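Local coordinates for putative type VI secretion protein (Escherichia coli, PDB 6SKI) that probably hydrolyses phospholipids as a toxic effector of the type VI secretion system, which it joins by binding the VgrG spike, at residues 203-208 and 266-271; 244-249 and 279-284; 416-421 and 445-450. One frame throughout, in Å; residues are numbered along the deposited sequence.

Contact 1. Residues 203-208 and 266-271; sequences ARHFAN and GVKLEL
Leu-269 O is gripped by two N-H groups of one side chain: Arg-204 meets it side-on, with NE at 2.8 Å from Leu-269 O and NH2 donating to the same atom, two hydrogen bonds to one oxygen. The oxygen lies only 6° out of the guanidinium plane for the NE bond, and NE sits in the carbonyl plane on a lone pair of Leu-269 O. Arg-204 belongs to helix 198-211, which in this probable alpha/beta-hydrolase fold follows strand 184-195 and packs on strand 237-243. The partner, 266-271, is an irregular piece of the loop leading to strand 278-284. A bend at chi3 (71°) turns the guanidinium toward the loop, while Leu-271 CD1 lies over one of its faces. NH1 is taken by Asn-295 O, so the group is held from two directions. One helical position on, His-205 has CG anti to its backbone N (chi1 -168°), so that NE2 makes a weak hydrogen bond to Gly-266 O at 3.2 Å. Lys-268 crosses this ring obliquely, and its NZ goes on to a salt bridge with Glu-212. Along the way the lysine methylene CE lies 3.8 Å from His-205 CD2 and 3.6 Å from Asn-208 CB.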
# COMPACT_ATOMS: atom_id res chain seq x y z
N ALA A 203 -3.06 -2.22 6.10
CA ALA A 203 -2.84 -1.48 7.34
C ALA A 203 -4.08 -1.53 8.21
O ALA A 203 -4.00 -1.91 9.38
CB ALA A 203 -2.46 -0.03 7.04
N ARG A 204 -5.24 -1.27 7.62
CA ARG A 204 -6.47 -1.33 8.39
C ARG A 204 -6.66 -2.73 8.95
O ARG A 204 -6.91 -2.89 10.15
CB ARG A 204 -7.65 -0.91 7.52
CG ARG A 204 -7.57 0.55 7.11
CD ARG A 204 -8.46 0.86 5.93
NE ARG A 204 -9.87 0.83 6.27
CZ ARG A 204 -10.78 1.60 5.70
NH1 ARG A 204 -10.42 2.46 4.77
NH2 ARG A 204 -12.05 1.51 6.06
N HIS A 205 -6.42 -3.75 8.12
CA HIS A 205 -6.52 -5.11 8.62
C HIS A 205 -5.57 -5.32 9.78
O HIS A 205 -5.98 -5.82 10.84
CB HIS A 205 -6.23 -6.11 7.49
CG HIS A 205 -6.58 -7.52 7.84
ND1 HIS A 205 -5.64 -8.52 7.91
CD2 HIS A 205 -7.76 -8.10 8.14
CE1 HIS A 205 -6.22 -9.66 8.24
NE2 HIS A 205 -7.52 -9.43 8.38
N PHE A 206 -4.32 -4.88 9.64
CA PHE A 206 -3.37 -5.03 10.73
C PHE A 206 -3.90 -4.35 11.98
O PHE A 206 -3.89 -4.96 13.06
CB PHE A 206 -2.02 -4.45 10.33
CG PHE A 206 -0.97 -4.60 11.39
CD1 PHE A 206 -0.20 -5.74 11.47
CD2 PHE A 206 -0.75 -3.59 12.31
CE1 PHE A 206 0.76 -5.87 12.44
CE2 PHE A 206 0.20 -3.72 13.28
CZ PHE A 206 0.96 -4.86 13.35
N ALA A 207 -4.42 -3.13 11.85
CA ALA A 207 -4.92 -2.43 13.02
C ALA A 207 -6.01 -3.24 13.70
O ALA A 207 -6.03 -3.37 14.93
CB ALA A 207 -5.42 -1.04 12.64
N ASN A 208 -6.88 -3.86 12.90
CA ASN A 208 -7.96 -4.64 13.49
C ASN A 208 -7.40 -5.86 14.20
O ASN A 208 -7.86 -6.21 15.30
CB ASN A 208 -8.96 -5.05 12.41
CG ASN A 208 -9.91 -3.93 12.06
OD1 ASN A 208 -10.08 -3.58 10.90
ND2 ASN A 208 -10.53 -3.34 13.08
N GLY A 266 -10.87 -12.61 4.42
CA GLY A 266 -11.42 -12.03 5.62
C GLY A 266 -10.71 -10.75 6.00
O GLY A 266 -10.11 -10.66 7.07
N VAL A 267 -10.78 -9.74 5.13
CA VAL A 267 -10.12 -8.47 5.39
C VAL A 267 -11.04 -7.61 6.24
O VAL A 267 -12.24 -7.47 5.96
CB VAL A 267 -9.70 -7.77 4.09
CG1 VAL A 267 -9.00 -8.75 3.18
CG2 VAL A 267 -10.89 -7.15 3.37
N LYS A 268 -10.50 -7.08 7.33
CA LYS A 268 -11.24 -6.24 8.26
C LYS A 268 -10.82 -4.80 7.99
O LYS A 268 -9.67 -4.43 8.25
CB LYS A 268 -10.97 -6.66 9.70
CG LYS A 268 -11.82 -7.84 10.15
CD LYS A 268 -11.01 -8.91 10.86
CE LYS A 268 -9.69 -8.39 11.40
NZ LYS A 268 -8.94 -9.44 12.13
N LEU A 269 -11.74 -4.00 7.47
CA LEU A 269 -11.43 -2.64 7.05
C LEU A 269 -12.21 -1.59 7.84
O LEU A 269 -12.06 -0.40 7.56
CB LEU A 269 -11.71 -2.47 5.56
CG LEU A 269 -10.75 -3.16 4.60
CD1 LEU A 269 -10.75 -2.46 3.27
CD2 LEU A 269 -9.36 -3.20 5.19
N GLU A 270 -13.02 -2.01 8.80
CA GLU A 270 -13.83 -1.08 9.58
C GLU A 270 -13.03 -0.66 10.79
O GLU A 270 -12.46 -1.50 11.49
CB GLU A 270 -15.15 -1.73 10.00
CG GLU A 270 -16.25 -0.73 10.35
CD GLU A 270 -16.63 -0.75 11.81
OE1 GLU A 270 -16.73 -1.86 12.39
OE2 GLU A 270 -16.85 0.34 12.38
N LEU A 271 -12.98 0.65 11.04
CA LEU A 271 -12.12 1.22 12.07
C LEU A 271 -13.01 1.76 13.18
O LEU A 271 -13.56 2.86 13.07
CB LEU A 271 -11.23 2.31 11.48
CG LEU A 271 -10.37 1.89 10.29
CD1 LEU A 271 -9.63 3.09 9.72
CD2 LEU A 271 -9.41 0.79 10.67

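Contact 2. Residues 244-249 and 279-284; sequences FDTVAA and VFQITA
Phe-244 lies alongside Ile-282, the two side chains pointing the same way, and the ring atom CE1 of Phe-244 comes 3.8 Å from CD1 of Ile-282. Ile-282 has CG1 anti to its carbonyl carbon (chi1 -45°) and an extended chi2 (178°), which carries CD1 out to the ring. Met-424 of helix 416-431 touches both residues, and helix 101-108 adds Ile-102 and Leu-105 against the phenyl ring. The backbones run close here, with Phe-244 CA 5.0 Å from Ile-282 CA. Upstream, Phe-280 makes backbone hydrogen bonds with Leu-241 and Leu-243, in keeping with the parallel pairing of strands 237-243 and 278-284; from Phe-244 onward segment 244-249 leaves the sheet. This exit from a strand end is where an alpha/beta hydrolase can carry the acid of its catalytic triad, and the geometry is consistent with that role for Asp-245, together with Ser-197 and His-310. CG of Asp-245 is anti to its backbone N (chi1 -152°), which brings the carboxylate to the next strand. There OD1 of Asp-245 accepts a weak but nearly straight hydrogen bond from Ala-284 N at 3.5 Å, while OD2 lies 3.6 Å from Ala-284 CB. The same OD2 takes a hydrogen bond from His-310 ND1 and a salt bridge from Arg-534, whose positive charge would probably favour the ionised carboxylate.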
# COMPACT_ATOMS: atom_id res chain seq x y z
N PHE A 244 -3.29 6.32 2.90
CA PHE A 244 -3.12 7.24 1.79
C PHE A 244 -4.22 7.16 0.74
O PHE A 244 -4.65 8.21 0.25
CB PHE A 244 -1.76 7.05 1.14
CG PHE A 244 -0.68 7.89 1.74
CD1 PHE A 244 -0.68 9.26 1.56
CD2 PHE A 244 0.33 7.33 2.49
CE1 PHE A 244 0.30 10.05 2.10
CE2 PHE A 244 1.31 8.12 3.04
CZ PHE A 244 1.30 9.48 2.85
N ASP A 245 -4.64 5.97 0.32
CA ASP A 245 -5.87 5.87 -0.45
C ASP A 245 -6.39 4.45 -0.43
O ASP A 245 -6.03 3.66 -1.30
CB ASP A 245 -5.63 6.32 -1.90
CG ASP A 245 -6.87 6.87 -2.56
OD1 ASP A 245 -7.76 7.36 -1.85
OD2 ASP A 245 -6.95 6.82 -3.81
N THR A 246 -7.30 4.12 0.49
CA THR A 246 -7.62 2.71 0.71
C THR A 246 -8.38 2.15 -0.48
O THR A 246 -9.51 2.56 -0.76
CB THR A 246 -8.43 2.54 2.00
OG1 THR A 246 -7.79 3.26 3.06
CG2 THR A 246 -8.51 1.08 2.36
N VAL A 247 -7.75 1.22 -1.18
CA VAL A 247 -8.38 0.45 -2.25
C VAL A 247 -8.19 -1.01 -1.87
O VAL A 247 -7.10 -1.56 -2.03
CB VAL A 247 -7.79 0.76 -3.63
CG1 VAL A 247 -8.40 -0.14 -4.68
CG2 VAL A 247 -7.99 2.22 -3.98
N ALA A 248 -9.25 -1.64 -1.36
CA ALA A 248 -9.12 -2.99 -0.83
C ALA A 248 -8.69 -3.98 -1.90
O ALA A 248 -7.81 -4.82 -1.66
CB ALA A 248 -10.44 -3.43 -0.20
N ALA A 249 -9.27 -3.88 -3.09
CA ALA A 249 -8.95 -4.78 -4.18
C ALA A 249 -8.83 -3.98 -5.47
O ALA A 249 -9.65 -3.11 -5.75
CB ALA A 249 -10.00 -5.87 -4.35
N VAL A 279 -6.25 8.44 13.81
CA VAL A 279 -6.33 7.89 12.47
C VAL A 279 -6.48 9.05 11.50
O VAL A 279 -7.26 9.97 11.74
CB VAL A 279 -7.50 6.90 12.31
CG1 VAL A 279 -7.57 6.37 10.90
CG2 VAL A 279 -7.37 5.76 13.30
N PHE A 280 -5.72 9.01 10.41
CA PHE A 280 -5.80 10.03 9.37
C PHE A 280 -5.72 9.37 8.01
O PHE A 280 -4.83 8.55 7.76
CB PHE A 280 -4.68 11.06 9.51
CG PHE A 280 -4.78 12.21 8.56
CD1 PHE A 280 -5.81 13.13 8.68
CD2 PHE A 280 -3.87 12.37 7.54
CE1 PHE A 280 -5.91 14.18 7.81
CE2 PHE A 280 -3.97 13.43 6.67
CZ PHE A 280 -4.99 14.33 6.80
N GLN A 281 -6.65 9.72 7.12
CA GLN A 281 -6.59 9.31 5.73
C GLN A 281 -6.58 10.51 4.82
O GLN A 281 -7.32 11.48 5.03
CB GLN A 281 -7.77 8.42 5.35
CG GLN A 281 -7.52 7.68 4.05
CD GLN A 281 -8.60 6.70 3.70
OE1 GLN A 281 -9.78 6.93 3.96
NE2 GLN A 281 -8.22 5.59 3.09
N ILE A 282 -5.74 10.45 3.80
CA ILE A 282 -5.81 11.36 2.66
C ILE A 282 -6.54 10.61 1.55
O ILE A 282 -6.48 9.38 1.48
CB ILE A 282 -4.42 11.83 2.22
CG1 ILE A 282 -3.59 12.23 3.43
CG2 ILE A 282 -4.55 13.03 1.30
CD1 ILE A 282 -2.20 12.67 3.10
N THR A 283 -7.29 11.34 0.74
CA THR A 283 -8.11 10.75 -0.31
C THR A 283 -7.85 11.47 -1.62
O THR A 283 -7.68 12.70 -1.63
CB THR A 283 -9.59 10.81 0.09
OG1 THR A 283 -9.89 9.73 0.98
CG2 THR A 283 -10.50 10.74 -1.13
N ALA A 284 -7.80 10.72 -2.71
CA ALA A 284 -7.59 11.30 -4.03
C ALA A 284 -8.90 11.85 -4.56
O ALA A 284 -9.86 11.11 -4.77
CB ALA A 284 -7.02 10.25 -4.98

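Contact 3. Residues 416-421 and 445-450; sequences WANVCL and LQLPSE
Leu-447 CD2 is the methyl that fills the angle between two neighbouring helical residues: it lies 3.6 Å from Asn-418 CB and 3.7 Å from Val-419 CG2. Helix 416-431 here meets the tail of the loop that joins it to helix 452-466, a long connection between two helices in which the returning chain passes back alongside the N-terminal part of the first. Leu-447 and Val-419 cross at about a right angle. Val-419 has CG1 anti to its backbone N (chi1 178°), and this leaves CG2 as the branch that touches both methyls of the leucine. The second patch pairs Leu-421 with Leu-445, again at about a right angle, and Leu-421 CD2 is 3.6 Å from Leu-445 CD2 and equally near its CD1. Between the patches stands Asn-418, whose CA is the nearest to the loop backbone, 5.7 Å from Leu-445 CA. Its CG is anti to the carbonyl carbon (chi1 -64°), and OD1 of Asn-418 approaches Leu-445 CD2 to 3.3 Å. ND2 of the same amide makes a weak hydrogen bond to Glu-444 O, just before the loop segment.

Farther out, Ala-455 of helix 452-466 touches both Val-419 and Leu-447, while Trp-104 of helix 101-108 touches both Leu-421 and Leu-445. Gln-446 turns away from helix 416-431, and its NE2 makes a hydrogen bond to Asn-442 O within the same loop. On the helical side, the ring of Trp-416 is covered on one face by Val-419, with CB of Val-419 3.9 Å above the ring plane and offset toward its rim.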
# COMPACT_ATOMS: atom_id res chain seq x y z
N TRP A 416 3.22 16.66 -6.27
CA TRP A 416 2.07 16.79 -5.38
C TRP A 416 2.02 15.66 -4.35
O TRP A 416 1.40 15.83 -3.29
CB TRP A 416 0.77 16.82 -6.19
CG TRP A 416 -0.42 17.10 -5.35
CD1 TRP A 416 -1.40 16.22 -5.00
CD2 TRP A 416 -0.77 18.35 -4.74
NE1 TRP A 416 -2.34 16.85 -4.21
CE2 TRP A 416 -1.97 18.15 -4.04
CE3 TRP A 416 -0.17 19.61 -4.72
CZ2 TRP A 416 -2.59 19.17 -3.33
CZ3 TRP A 416 -0.79 20.62 -4.02
CH2 TRP A 416 -1.99 20.40 -3.33
N ALA A 417 2.71 14.56 -4.60
CA ALA A 417 2.84 13.52 -3.60
C ALA A 417 3.78 13.94 -2.48
O ALA A 417 3.66 13.41 -1.37
CB ALA A 417 3.33 12.22 -4.24
N ASN A 418 4.65 14.92 -2.72
CA ASN A 418 5.43 15.49 -1.63
C ASN A 418 4.55 16.33 -0.72
O ASN A 418 4.72 16.34 0.50
CB ASN A 418 6.58 16.32 -2.19
CG ASN A 418 7.56 15.48 -2.97
OD1 ASN A 418 7.69 14.28 -2.74
ND2 ASN A 418 8.25 16.11 -3.92
N VAL A 419 3.58 17.04 -1.30
CA VAL A 419 2.60 17.77 -0.50
C VAL A 419 1.77 16.80 0.34
O VAL A 419 1.54 17.03 1.53
CB VAL A 419 1.71 18.64 -1.40
CG1 VAL A 419 0.66 19.36 -0.59
CG2 VAL A 419 2.55 19.62 -2.19
N CYS A 420 1.32 15.71 -0.28
CA CYS A 420 0.56 14.72 0.47
C CYS A 420 1.41 14.07 1.56
O CYS A 420 0.92 13.78 2.66
CB CYS A 420 0.01 13.67 -0.48
SG CYS A 420 -1.14 14.36 -1.68
N LEU A 421 2.70 13.86 1.27
CA LEU A 421 3.64 13.39 2.28
C LEU A 421 3.71 14.34 3.46
O LEU A 421 3.71 13.92 4.61
CB LEU A 421 5.02 13.24 1.65
CG LEU A 421 6.10 12.62 2.52
CD1 LEU A 421 5.72 11.21 2.92
CD2 LEU A 421 7.41 12.64 1.79
N LEU A 445 12.23 15.35 -2.15
CA LEU A 445 11.10 15.75 -1.32
C LEU A 445 10.93 17.26 -1.29
O LEU A 445 10.06 17.76 -0.57
CB LEU A 445 11.27 15.21 0.10
CG LEU A 445 11.16 13.70 0.21
CD1 LEU A 445 11.00 13.28 1.66
CD2 LEU A 445 10.01 13.18 -0.63
N GLN A 446 11.73 18.00 -2.05
CA GLN A 446 11.65 19.45 -2.07
C GLN A 446 10.55 19.89 -3.03
O GLN A 446 10.42 19.36 -4.13
CB GLN A 446 12.98 20.07 -2.48
CG GLN A 446 14.11 19.80 -1.51
CD GLN A 446 13.72 20.11 -0.08
OE1 GLN A 446 13.30 21.23 0.24
NE2 GLN A 446 13.86 19.13 0.80
N LEU A 447 9.78 20.87 -2.59
CA LEU A 447 8.60 21.37 -3.28
C LEU A 447 8.96 22.55 -4.17
O LEU A 447 9.75 23.41 -3.78
CB LEU A 447 7.55 21.81 -2.26
CG LEU A 447 6.78 20.64 -1.67
CD1 LEU A 447 5.70 21.14 -0.77
CD2 LEU A 447 6.18 19.82 -2.80
N PRO A 448 8.41 22.59 -5.38
CA PRO A 448 8.57 23.78 -6.22
C PRO A 448 7.95 24.99 -5.55
O PRO A 448 7.05 24.86 -4.71
CB PRO A 448 7.83 23.41 -7.51
CG PRO A 448 7.82 21.93 -7.52
CD PRO A 448 7.68 21.53 -6.09
N SER A 449 8.45 26.17 -5.90
CA SER A 449 7.91 27.39 -5.32
C SER A 449 6.42 27.52 -5.59
O SER A 449 5.65 27.86 -4.68
CB SER A 449 8.65 28.61 -5.87
OG SER A 449 10.03 28.32 -6.03
N GLU A 450 5.99 27.17 -6.81
CA GLU A 450 4.57 27.21 -7.16
C GLU A 450 3.74 26.39 -6.19
O GLU A 450 2.57 26.71 -5.94
CB GLU A 450 4.38 26.69 -8.58
CG GLU A 450 3.26 27.34 -9.35
CD GLU A 450 3.13 26.77 -10.75
OE1 GLU A 450 2.32 27.30 -11.53
OE2 GLU A 450 3.84 25.79 -11.06

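In the fold
Contact 2 is the core of the three, with every touching residue buried and its centre about 8 Å from that of the chain. Contacts 1 and 3 lie about 30 Å apart, centre to centre, and contact 2 lies between them, about 12 Å from contact 1 and about 19 Å from contact 3, centre to centre. Contact 1, partly buried, relies on polar side chains reaching loop carbonyls; contact 3, buried but farther out, is mainly methyl packing. Contacts 1 and 2 share the connection between strands 237-243 and 278-284, and Arg-204 NH1 joins them through a weak hydrogen bond to Thr-246 OG1. Contact 2 meets contact 3 where Ile-282 CD1 packs on Cys-420 O.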